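Local coordinates for mandelate racemase/muconate lactonizing enzyme family protein (PDB 3TOY) that is of unassigned function but, as a member of the mandelate racemase/muconate lactonizing enzyme family, has the enolase-superfamily fold and binds calcium in its barrel domain, at residues I214-D219 and Y239-I244; P158-Y163 and A186-G191. One frame throughout, in Å; residues are numbered along the deposited sequence.

Contact 1 (I214-D219 and Y239-I244); sequences IALMLD and YDLTWI. With CA (calcium ion), chain E; P4C (O-acetaldehydyl-hexaethylene glycol), chain R.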
ATOM      1  N   ILE A 214      19.190  15.604  32.320  1.00 39.15           N
ATOM      2  CA  ILE A 214      18.270  14.651  32.913  1.00 37.16           C
ATOM      3  C   ILE A 214      17.199  14.345  31.860  1.00 35.19           C
ATOM      4  O   ILE A 214      16.650  15.265  31.253  1.00 37.54           O
ATOM      5  CB  ILE A 214      17.612  15.209  34.198  1.00 38.76           C
ATOM      6  CG1 ILE A 214      18.671  15.510  35.263  1.00 41.87           C
ATOM      7  CG2 ILE A 214      16.607  14.209  34.760  1.00 34.94           C
ATOM      8  CD1 ILE A 214      19.494  14.272  35.693  1.00 39.36           C
ATOM      9  N   ALA A 215      16.928  13.064  31.614  1.00 32.24           N
ATOM     10  CA  ALA A 215      15.864  12.709  30.674  1.00 29.54           C
ATOM     11  C   ALA A 215      14.502  13.004  31.325  1.00 28.33           C
ATOM     12  O   ALA A 215      14.315  12.774  32.518  1.00 30.97           O
ATOM     13  CB  ALA A 215      15.959  11.260  30.248  1.00 28.31           C
ATOM     14  N   LEU A 216      13.569  13.547  30.536  1.00 27.97           N
ATOM     15  CA  LEU A 216      12.213  13.826  31.006  1.00 24.94           C
ATOM     16  C   LEU A 216      11.232  13.095  30.088  1.00 28.71           C
ATOM     17  O   LEU A 216      11.323  13.221  28.868  1.00 26.53           O
ATOM     18  CB  LEU A 216      11.904  15.313  30.898  1.00 32.99           C
ATOM     19  CG  LEU A 216      12.494  16.282  31.906  1.00 45.46           C
ATOM     20  CD1 LEU A 216      12.010  17.683  31.549  1.00 46.35           C
ATOM     21  CD2 LEU A 216      12.046  15.890  33.302  1.00 42.69           C
ATOM     22  N   MET A 217      10.311  12.346  30.677  1.00 29.14           N
ATOM     23  CA  MET A 217       9.241  11.705  29.930  1.00 25.56           C
ATOM     24  C   MET A 217       7.927  12.320  30.344  1.00 30.48           C
ATOM     25  O   MET A 217       7.784  12.776  31.492  1.00 26.91           O
ATOM     26  CB  MET A 217       9.210  10.201  30.220  1.00 28.54           C
ATOM     27  CG  MET A 217      10.369   9.411  29.621  1.00 34.60           C
ATOM     28  SD  MET A 217      11.860   9.507  30.629  1.00 40.52           S
ATOM     29  CE  MET A 217      12.449   7.795  30.583  1.00 33.61           C
ATOM     30  N   LEU A 218       6.955  12.328  29.430  1.00 24.84           N
ATOM     31  CA  LEU A 218       5.627  12.888  29.741  1.00 27.54           C
ATOM     32  C   LEU A 218       4.524  11.875  29.461  1.00 29.41           C
ATOM     33  O   LEU A 218       4.428  11.369  28.351  1.00 25.20           O
ATOM     34  CB  LEU A 218       5.400  14.200  28.972  1.00 26.56           C
ATOM     35  CG  LEU A 218       4.040  14.902  29.149  1.00 28.98           C
ATOM     36  CD1 LEU A 218       3.813  15.282  30.622  1.00 30.77           C
ATOM     37  CD2 LEU A 218       3.943  16.169  28.255  1.00 24.35           C
ATOM     38  N   ASP A 219       3.698  11.586  30.475  1.00 22.71           N
ATOM     39  CA  ASP A 219       2.641  10.601  30.369  1.00 25.13           C
ATOM     40  C   ASP A 219       1.273  11.270  30.374  1.00 26.66           C
ATOM     41  O   ASP A 219       0.898  11.919  31.353  1.00 26.19           O
ATOM     42  CB  ASP A 219       2.797   9.604  31.521  1.00 24.87           C
ATOM     43  CG  ASP A 219       1.795   8.458  31.483  1.00 31.67           C
ATOM     44  OD1 ASP A 219       0.944   8.391  30.574  1.00 28.88           O
ATOM     45  OD2 ASP A 219       1.888   7.589  32.378  1.00 29.97           O
ATOM     46  N   TYR A 239      11.465  20.948  24.325  1.00 32.27           N
ATOM     47  CA  TYR A 239      11.956  20.651  25.663  1.00 31.50           C
ATOM     48  C   TYR A 239      12.759  19.364  25.751  1.00 31.86           C
ATOM     49  O   TYR A 239      13.139  18.936  26.840  1.00 32.53           O
ATOM     50  CB  TYR A 239      10.801  20.642  26.645  1.00 28.45           C
ATOM     51  CG  TYR A 239      10.109  21.984  26.672  1.00 34.88           C
ATOM     52  CD1 TYR A 239      10.665  23.057  27.367  1.00 38.95           C
ATOM     53  CD2 TYR A 239       8.910  22.182  25.994  1.00 34.33           C
ATOM     54  CE1 TYR A 239      10.039  24.289  27.393  1.00 43.92           C
ATOM     55  CE2 TYR A 239       8.283  23.417  26.008  1.00 40.86           C
ATOM     56  CZ  TYR A 239       8.859  24.465  26.709  1.00 47.08           C
ATOM     57  OH  TYR A 239       8.237  25.694  26.730  1.00 45.06           O
ATOM     58  N   ASP A 240      13.018  18.750  24.599  1.00 33.51           N
ATOM     59  CA  ASP A 240      13.893  17.597  24.533  1.00 35.06           C
ATOM     60  C   ASP A 240      13.361  16.430  25.381  1.00 32.19           C
ATOM     61  O   ASP A 240      14.101  15.836  26.181  1.00 34.52           O
ATOM     62  CB  ASP A 240      15.308  17.980  24.982  1.00 35.18           C
ATOM     63  CG  ASP A 240      16.346  16.935  24.604  1.00 46.71           C
ATOM     64  OD1 ASP A 240      16.204  16.321  23.526  1.00 49.44           O
ATOM     65  OD2 ASP A 240      17.308  16.722  25.380  1.00 47.61           O
ATOM     66  N   LEU A 241      12.078  16.108  25.206  1.00 29.62           N
ATOM     67  CA  LEU A 241      11.470  14.966  25.903  1.00 23.99           C
ATOM     68  C   LEU A 241      11.926  13.637  25.300  1.00 29.66           C
ATOM     69  O   LEU A 241      12.128  13.525  24.098  1.00 27.59           O
ATOM     70  CB  LEU A 241       9.943  15.071  25.843  1.00 27.13           C
ATOM     71  CG  LEU A 241       9.401  16.372  26.418  1.00 27.22           C
ATOM     72  CD1 LEU A 241       7.882  16.414  26.296  1.00 25.75           C
ATOM     73  CD2 LEU A 241       9.848  16.445  27.871  1.00 34.28           C
ATOM     74  N   THR A 242      12.080  12.622  26.143  1.00 22.69           N
ATOM     75  CA  THR A 242      12.508  11.318  25.683  1.00 23.92           C
ATOM     76  C   THR A 242      11.362  10.560  25.024  1.00 27.19           C
ATOM     77  O   THR A 242      11.577   9.842  24.047  1.00 23.87           O
ATOM     78  CB  THR A 242      13.078  10.526  26.873  1.00 30.18           C
ATOM     79  OG1 THR A 242      14.366  11.068  27.184  1.00 27.63           O
ATOM     80  CG2 THR A 242      13.208   9.026  26.551  1.00 27.94           C
ATOM     81  N   TRP A 243      10.163  10.707  25.572  1.00 24.81           N
ATOM     82  CA  TRP A 243       8.970  10.072  24.977  1.00 20.55           C
ATOM     83  C   TRP A 243       7.678  10.694  25.467  1.00 26.89           C
ATOM     84  O   TRP A 243       7.658  11.391  26.508  1.00 26.77           O
ATOM     85  CB  TRP A 243       8.989   8.543  25.185  1.00 20.37           C
ATOM     86  CG  TRP A 243       8.630   7.988  26.571  1.00 23.33           C
ATOM     87  CD1 TRP A 243       7.541   8.292  27.348  1.00 26.12           C
ATOM     88  CD2 TRP A 243       9.336   6.947  27.257  1.00 22.89           C
ATOM     89  NE1 TRP A 243       7.543   7.505  28.495  1.00 21.92           N
ATOM     90  CE2 TRP A 243       8.638   6.677  28.453  1.00 25.73           C
ATOM     91  CE3 TRP A 243      10.499   6.218  26.971  1.00 24.10           C
ATOM     92  CZ2 TRP A 243       9.074   5.720  29.361  1.00 25.11           C
ATOM     93  CZ3 TRP A 243      10.931   5.271  27.883  1.00 26.95           C
ATOM     94  CH2 TRP A 243      10.212   5.025  29.058  1.00 28.40           C
ATOM     95  N   ILE A 244       6.628  10.526  24.663  1.00 21.94           N
ATOM     96  CA  ILE A 244       5.268  10.884  25.049  1.00 22.14           C
ATOM     97  C   ILE A 244       4.514   9.584  25.226  1.00 24.13           C
ATOM     98  O   ILE A 244       4.435   8.779  24.281  1.00 22.39           O
ATOM     99  CB  ILE A 244       4.581  11.654  23.923  1.00 23.30           C
ATOM    100  CG1 ILE A 244       5.376  12.939  23.627  1.00 22.18           C
ATOM    101  CG2 ILE A 244       3.126  11.941  24.300  1.00 25.62           C
ATOM    102  CD1 ILE A 244       5.230  14.033  24.725  1.00 24.53           C
TER
HETATM  103 CA    CA E 361       1.733   5.196  32.271  1.00 26.61          CA
HETATM  104  O1  P4C R 363      16.771   4.020  21.258  1.00 31.55           O
HETATM  105  C2  P4C R 363      16.729   3.481  22.587  1.00 35.57           C
HETATM  106  C3  P4C R 363      18.134   3.184  23.104  1.00 47.95           C
HETATM  107  O4  P4C R 363      17.990   2.291  24.214  1.00 44.77           O
HETATM  108  C5  P4C R 363      19.222   1.947  24.857  1.00 58.09           C
HETATM  109  C6  P4C R 363      19.037   1.880  26.379  1.00 50.68           C
HETATM  110  O7  P4C R 363      19.095   3.204  26.910  1.00 50.79           O
HETATM  111  C8  P4C R 363      18.771   3.354  28.304  1.00 37.46           C
HETATM  112  C9  P4C R 363      19.803   4.300  28.940  1.00 41.58           C
HETATM  113  O10 P4C R 363      19.393   5.665  29.000  1.00 49.78           O
HETATM  114  C11 P4C R 363      20.496   6.595  28.995  1.00 46.27           C
HETATM  115  C12 P4C R 363      20.963   6.919  27.576  1.00 54.52           C
HETATM  116  O13 P4C R 363      20.952   8.328  27.313  1.00 64.11           O
HETATM  117  C14 P4C R 363      20.905   8.662  25.918  1.00 55.57           C
HETATM  118  C15 P4C R 363      19.480   8.910  25.414  1.00 60.18           C
HETATM  119  O16 P4C R 363      19.222  10.290  25.105  1.00 59.43           O
HETATM  120  C17 P4C R 363      17.827  10.635  25.118  1.00 52.14           C
HETATM  121  C18 P4C R 363      17.599  12.144  25.260  1.00 58.57           C
HETATM  122  O19 P4C R 363      17.613  12.541  26.640  1.00 59.37           O
HETATM  123  C20 P4C R 363      18.014  13.899  26.843  1.00 64.76           C
HETATM  124  C21 P4C R 363      18.442  14.128  28.294  1.00 67.92           C
HETATM  125  O22 P4C R 363      19.723  13.543  28.554  1.00 65.96           O
HETATM  126  O   HOH W   1      14.633  13.857  27.782  1.00 28.74           O
HETATM  127  O   HOH W   2       0.269   5.870  30.672  1.00 26.22           O
HETATM  128  O   HOH W   3       3.168   4.685  34.194  1.00 27.19           O

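Contact 2 (P158-Y163 and A186-G191); sequences PAYDSY and AIKSKG. With P4C (O-acetaldehydyl-hexaethylene glycol), chain R; ACT (acetate ion), chain F.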
ATOM      1  N   PRO A 158      19.069   0.625  33.513  1.00 30.49           N
ATOM      2  CA  PRO A 158      18.739   2.036  33.713  1.00 31.12           C
ATOM      3  C   PRO A 158      17.283   2.205  34.137  1.00 31.27           C
ATOM      4  O   PRO A 158      16.383   1.518  33.616  1.00 32.83           O
ATOM      5  CB  PRO A 158      18.993   2.674  32.338  1.00 29.40           C
ATOM      6  CG  PRO A 158      19.905   1.716  31.616  1.00 31.77           C
ATOM      7  CD  PRO A 158      19.595   0.342  32.170  1.00 32.26           C
ATOM      8  N   ALA A 159      17.060   3.111  35.083  1.00 28.22           N
ATOM      9  CA  ALA A 159      15.748   3.328  35.637  1.00 26.57           C
ATOM     10  C   ALA A 159      15.341   4.790  35.551  1.00 26.18           C
ATOM     11  O   ALA A 159      16.192   5.695  35.467  1.00 30.90           O
ATOM     12  CB  ALA A 159      15.713   2.857  37.110  1.00 27.26           C
ATOM     13  N   TYR A 160      14.038   5.029  35.583  1.00 26.69           N
ATOM     14  CA  TYR A 160      13.564   6.386  35.760  1.00 30.07           C
ATOM     15  C   TYR A 160      12.561   6.436  36.883  1.00 24.84           C
ATOM     16  O   TYR A 160      11.882   5.452  37.185  1.00 29.32           O
ATOM     17  CB  TYR A 160      12.944   6.974  34.487  1.00 27.77           C
ATOM     18  CG  TYR A 160      11.677   6.290  34.028  1.00 26.75           C
ATOM     19  CD1 TYR A 160      10.425   6.722  34.475  1.00 27.71           C
ATOM     20  CD2 TYR A 160      11.727   5.232  33.120  1.00 29.45           C
ATOM     21  CE1 TYR A 160       9.261   6.106  34.056  1.00 27.17           C
ATOM     22  CE2 TYR A 160      10.566   4.594  32.706  1.00 26.05           C
ATOM     23  CZ  TYR A 160       9.342   5.051  33.164  1.00 25.43           C
ATOM     24  OH  TYR A 160       8.202   4.448  32.716  1.00 26.38           O
ATOM     25  N   ASP A 161      12.467   7.617  37.487  1.00 28.24           N
ATOM     26  CA  ASP A 161      11.608   7.820  38.638  1.00 29.87           C
ATOM     27  C   ASP A 161      10.252   8.364  38.185  1.00 28.87           C
ATOM     28  O   ASP A 161      10.164   9.411  37.543  1.00 31.83           O
ATOM     29  CB  ASP A 161      12.295   8.798  39.609  1.00 33.36           C
ATOM     30  CG  ASP A 161      11.896   8.568  41.061  1.00 35.41           C
ATOM     31  OD1 ASP A 161      11.175   7.584  41.355  1.00 40.27           O
ATOM     32  OD2 ASP A 161      12.319   9.380  41.915  1.00 36.68           O
ATOM     33  N   SER A 162       9.198   7.648  38.536  1.00 27.90           N
ATOM     34  CA  SER A 162       7.910   7.873  37.947  1.00 30.05           C
ATOM     35  C   SER A 162       6.992   8.626  38.901  1.00 31.21           C
ATOM     36  O   SER A 162       6.615   8.103  39.950  1.00 34.92           O
ATOM     37  CB  SER A 162       7.327   6.511  37.528  1.00 32.11           C
ATOM     38  OG  SER A 162       6.162   6.656  36.745  1.00 35.86           O
ATOM     39  N   TYR A 163       6.622   9.842  38.515  1.00 28.44           N
ATOM     40  CA  TYR A 163       5.793  10.708  39.337  1.00 30.62           C
ATOM     41  C   TYR A 163       4.421  10.998  38.734  1.00 38.40           C
ATOM     42  O   TYR A 163       4.163  10.719  37.558  1.00 34.70           O
ATOM     43  CB  TYR A 163       6.523  12.023  39.570  1.00 31.52           C
ATOM     44  CG  TYR A 163       7.763  11.878  40.431  1.00 36.55           C
ATOM     45  CD1 TYR A 163       7.679  11.943  41.821  1.00 44.54           C
ATOM     46  CD2 TYR A 163       9.011  11.707  39.861  1.00 36.12           C
ATOM     47  CE1 TYR A 163       8.818  11.820  42.616  1.00 41.63           C
ATOM     48  CE2 TYR A 163      10.154  11.579  40.646  1.00 39.21           C
ATOM     49  CZ  TYR A 163      10.048  11.641  42.022  1.00 47.12           C
ATOM     50  OH  TYR A 163      11.181  11.520  42.803  1.00 43.03           O
ATOM     51  N   ALA A 186      16.773  10.190  34.865  1.00 30.40           N
ATOM     52  CA  ALA A 186      15.558  10.260  34.064  1.00 30.91           C
ATOM     53  C   ALA A 186      14.354  10.342  34.999  1.00 29.73           C
ATOM     54  O   ALA A 186      14.298   9.615  35.994  1.00 30.62           O
ATOM     55  CB  ALA A 186      15.464   9.025  33.153  1.00 29.12           C
ATOM     56  N   ILE A 187      13.413  11.238  34.678  1.00 26.29           N
ATOM     57  CA  ILE A 187      12.213  11.521  35.468  1.00 29.03           C
ATOM     58  C   ILE A 187      10.979  11.522  34.556  1.00 29.44           C
ATOM     59  O   ILE A 187      11.015  12.130  33.490  1.00 28.69           O
ATOM     60  CB  ILE A 187      12.282  12.943  36.076  1.00 28.90           C
ATOM     61  CG1 ILE A 187      13.507  13.078  36.995  1.00 37.63           C
ATOM     62  CG2 ILE A 187      11.039  13.244  36.871  1.00 31.23           C
ATOM     63  CD1 ILE A 187      13.417  12.175  38.208  1.00 35.78           C
ATOM     64  N   LYS A 188       9.894  10.879  34.982  1.00 26.07           N
ATOM     65  CA  LYS A 188       8.629  10.953  34.239  1.00 27.30           C
ATOM     66  C   LYS A 188       7.581  11.688  35.051  1.00 28.84           C
ATOM     67  O   LYS A 188       7.460  11.480  36.261  1.00 31.12           O
ATOM     68  CB  LYS A 188       8.104   9.568  33.867  1.00 24.82           C
ATOM     69  CG  LYS A 188       6.805   9.609  33.005  1.00 24.85           C
ATOM     70  CD  LYS A 188       6.543   8.245  32.386  1.00 25.80           C
ATOM     71  CE  LYS A 188       5.911   7.281  33.373  1.00 24.82           C
ATOM     72  NZ  LYS A 188       5.653   5.951  32.758  1.00 26.11           N
ATOM     73  N   SER A 189       6.833  12.564  34.389  1.00 27.98           N
ATOM     74  CA  SER A 189       5.695  13.204  35.022  1.00 28.04           C
ATOM     75  C   SER A 189       4.426  13.061  34.159  1.00 33.19           C
ATOM     76  O   SER A 189       4.474  12.436  33.091  1.00 28.66           O
ATOM     77  CB  SER A 189       6.005  14.668  35.292  1.00 27.54           C
ATOM     78  OG  SER A 189       5.021  15.219  36.157  1.00 40.85           O
ATOM     79  N   LYS A 190       3.312  13.629  34.630  1.00 29.90           N
ATOM     80  CA  LYS A 190       2.004  13.441  33.989  1.00 30.76           C
ATOM     81  C   LYS A 190       1.468  14.707  33.348  1.00 35.33           C
ATOM     82  O   LYS A 190       1.675  15.827  33.845  1.00 31.51           O
ATOM     83  CB  LYS A 190       0.941  12.955  34.980  1.00 32.39           C
ATOM     84  CG  LYS A 190       1.325  11.804  35.868  1.00 41.07           C
ATOM     85  CD  LYS A 190       1.535  10.538  35.100  1.00 37.18           C
ATOM     86  CE  LYS A 190       1.092   9.309  35.900  1.00 37.59           C
ATOM     87  NZ  LYS A 190       1.696   8.106  35.227  1.00 33.60           N
ATOM     88  N   GLY A 191       0.723  14.525  32.264  1.00 33.62           N
ATOM     89  CA  GLY A 191       0.042  15.645  31.634  1.00 31.66           C
ATOM     90  C   GLY A 191      -1.374  15.331  31.219  1.00 29.06           C
ATOM     91  O   GLY A 191      -1.879  14.226  31.439  1.00 30.29           O
TER
HETATM   92  O1  P4C R 363      16.771   4.020  21.258  1.00 31.55           O
HETATM   93  C2  P4C R 363      16.729   3.481  22.587  1.00 35.57           C
HETATM   94  C3  P4C R 363      18.134   3.184  23.104  1.00 47.95           C
HETATM   95  O4  P4C R 363      17.990   2.291  24.214  1.00 44.77           O
HETATM   96  C5  P4C R 363      19.222   1.947  24.857  1.00 58.09           C
HETATM   97  C6  P4C R 363      19.037   1.880  26.379  1.00 50.68           C
HETATM   98  O7  P4C R 363      19.095   3.204  26.910  1.00 50.79           O
HETATM   99  C8  P4C R 363      18.771   3.354  28.304  1.00 37.46           C
HETATM  100  C9  P4C R 363      19.803   4.300  28.940  1.00 41.58           C
HETATM  101  O10 P4C R 363      19.393   5.665  29.000  1.00 49.78           O
HETATM  102  C11 P4C R 363      20.496   6.595  28.995  1.00 46.27           C
HETATM  103  C12 P4C R 363      20.963   6.919  27.576  1.00 54.52           C
HETATM  104  O13 P4C R 363      20.952   8.328  27.313  1.00 64.11           O
HETATM  105  C14 P4C R 363      20.905   8.662  25.918  1.00 55.57           C
HETATM  106  C15 P4C R 363      19.480   8.910  25.414  1.00 60.18           C
HETATM  107  O16 P4C R 363      19.222  10.290  25.105  1.00 59.43           O
HETATM  108  C17 P4C R 363      17.827  10.635  25.118  1.00 52.14           C
HETATM  109  C18 P4C R 363      17.599  12.144  25.260  1.00 58.57           C
HETATM  110  O19 P4C R 363      17.613  12.541  26.640  1.00 59.37           O
HETATM  111  C20 P4C R 363      18.014  13.899  26.843  1.00 64.76           C
HETATM  112  C21 P4C R 363      18.442  14.128  28.294  1.00 67.92           C
HETATM  113  O22 P4C R 363      19.723  13.543  28.554  1.00 65.96           O
HETATM  114  C   ACT F 362       0.171   4.775  35.326  1.00 40.34           C
HETATM  115  O   ACT F 362       1.088   4.063  35.807  1.00 33.82           O
HETATM  116  OXT ACT F 362       0.493   5.544  34.396  1.00 32.00           O
HETATM  117  CH3 ACT F 362      -1.246   4.718  35.831  1.00 39.59           C
HETATM  118  O   HOH W   4       4.624   8.868  35.840  1.00 36.45           O

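Contact 1 (I214-D219 and Y239-I244)
Met217 lies over the indole of Trp243 where two parallel strands of the barrel run side by side. Met217 CG sits 3.4 Å from the centroid of the five-membered ring, almost on the ring normal, in a CH-pi contact. Bent at chi2 and chi3, the thioether then runs on above the six-membered ring, whose centroid is 4.8 Å from SD: a longer Met-aromatic contact. Trp243 has its CG between the backbone N and the carbonyl carbon (chi1 76°), which swings the indole back across the neighbouring strand. On the other face of the sheet the packing is aliphatic: Leu216 CB meets Leu241 CD2 at 3.8 Å, and Leu218 CB lies more loosely, 4.3 Å from both Leu241 CD1 and Ile244 CD1, with helix 196-210 lying against Leu216 and Leu218.

The backbones are joined by two nearly straight hydrogen bonds, Thr242 N to Leu216 O (2.9 Å) and Leu218 N to Trp243 O (3.1 Å). Between them the buried Trp243 N has no partner. At the strand entrance one water accepts from Leu216 N, donates to Asp240 O at 2.6 Å and is also hydrogen-bonded to Thr242 OG1; it makes a weak hydrogen bond to O19 of the o-acetaldehydyl-hexaethylene glycol.

At the far end Asp219 OD2 binds calcium at 2.4 Å, while OD1 takes hydrogen bonds from Asn221 N and a calcium-bound water. Glu245 and Glu271 complete the protein side of the site. Glu245 OE1 accepts from Trp243 NE1 while its OE2 binds the metal, so the indole held under Met217 probably helps to fix the rotation of that carboxylate.

Contact 2 (P158-Y163 and A186-G191)
Tyr160 and Lys188 meet inside the barrel, on adjacent parallel strands of a beta-alpha-beta unit whose connecting element is helix 168-181. The two side chains run obliquely to each other: Lys188 CB and CE pack against Tyr160 CE1, and NZ donates to Tyr160 OH at 3.0 Å. Lys188 starts with CG anti to the backbone N (chi1 -177°) and bends at chi3, which brings CE to 3.4 Å from Ser162 OG. Behind this pair, Tyr160 CB rests on Ala186 CB. Three backbone hydrogen bonds fix the strands: Asp161 N to Ala186 O, Lys188 N to Asp161 O at 3.0 Å, and Tyr163 N to Lys188 O at 2.9 Å.

The opposite face of the sheet carries Asp161 and Ile187. Ile187 CD1 lies 3.8 Å from Asp161 CB, and its CG2 approaches Tyr163 CD2, while Lys188 O lies in the plane of the Tyr163 ring, at its edge. Helix 168-181 packs on Tyr163 from outside the barrel.

A second shell holds the inner groups. Lys188 NZ forms salt bridges to Glu245 and Glu341, and Glu341 also hydrogen-bonds Ser162 OG, so one carboxylate ties both segments together. The Trp243 ring meets that of Tyr160 nearly at right angles. Further along, Lys190 NZ bonds Asp219 OD2, a calcium ligand, and donates to OXT of an acetate, probably from the crystallisation liquor, at 2.9 Å. One water closes the arrangement: it donates to Ser162 OG and to Tyr163 O, at 2.6 Å from the latter, and accepts from Lys190 NZ.

Overall arrangement
Following the chain from the N-terminal domain into the barrel, contact 2 comes first: strand 157-162 leads through helix 168-181 to strand 186-190, where 158-163 and 186-191 close the loop. Helix 196-210 then carries the chain to strand 215-219, and contact 1 closes a second loop around helix 226-236. The two loops follow in series, neither nesting nor crossing. Strands 186-190 and 215-219 are neighbours, with probable hydrogen bonds from Ile187 N to Ala215 O and from Gly191 N to Asp219 O, so the contacts tie four consecutive strands into one curved wall. Both contacts also touch the same o-acetaldehydyl-hexaethylene glycol, which is hydrogen-bonded to Asp225 of the second subunit.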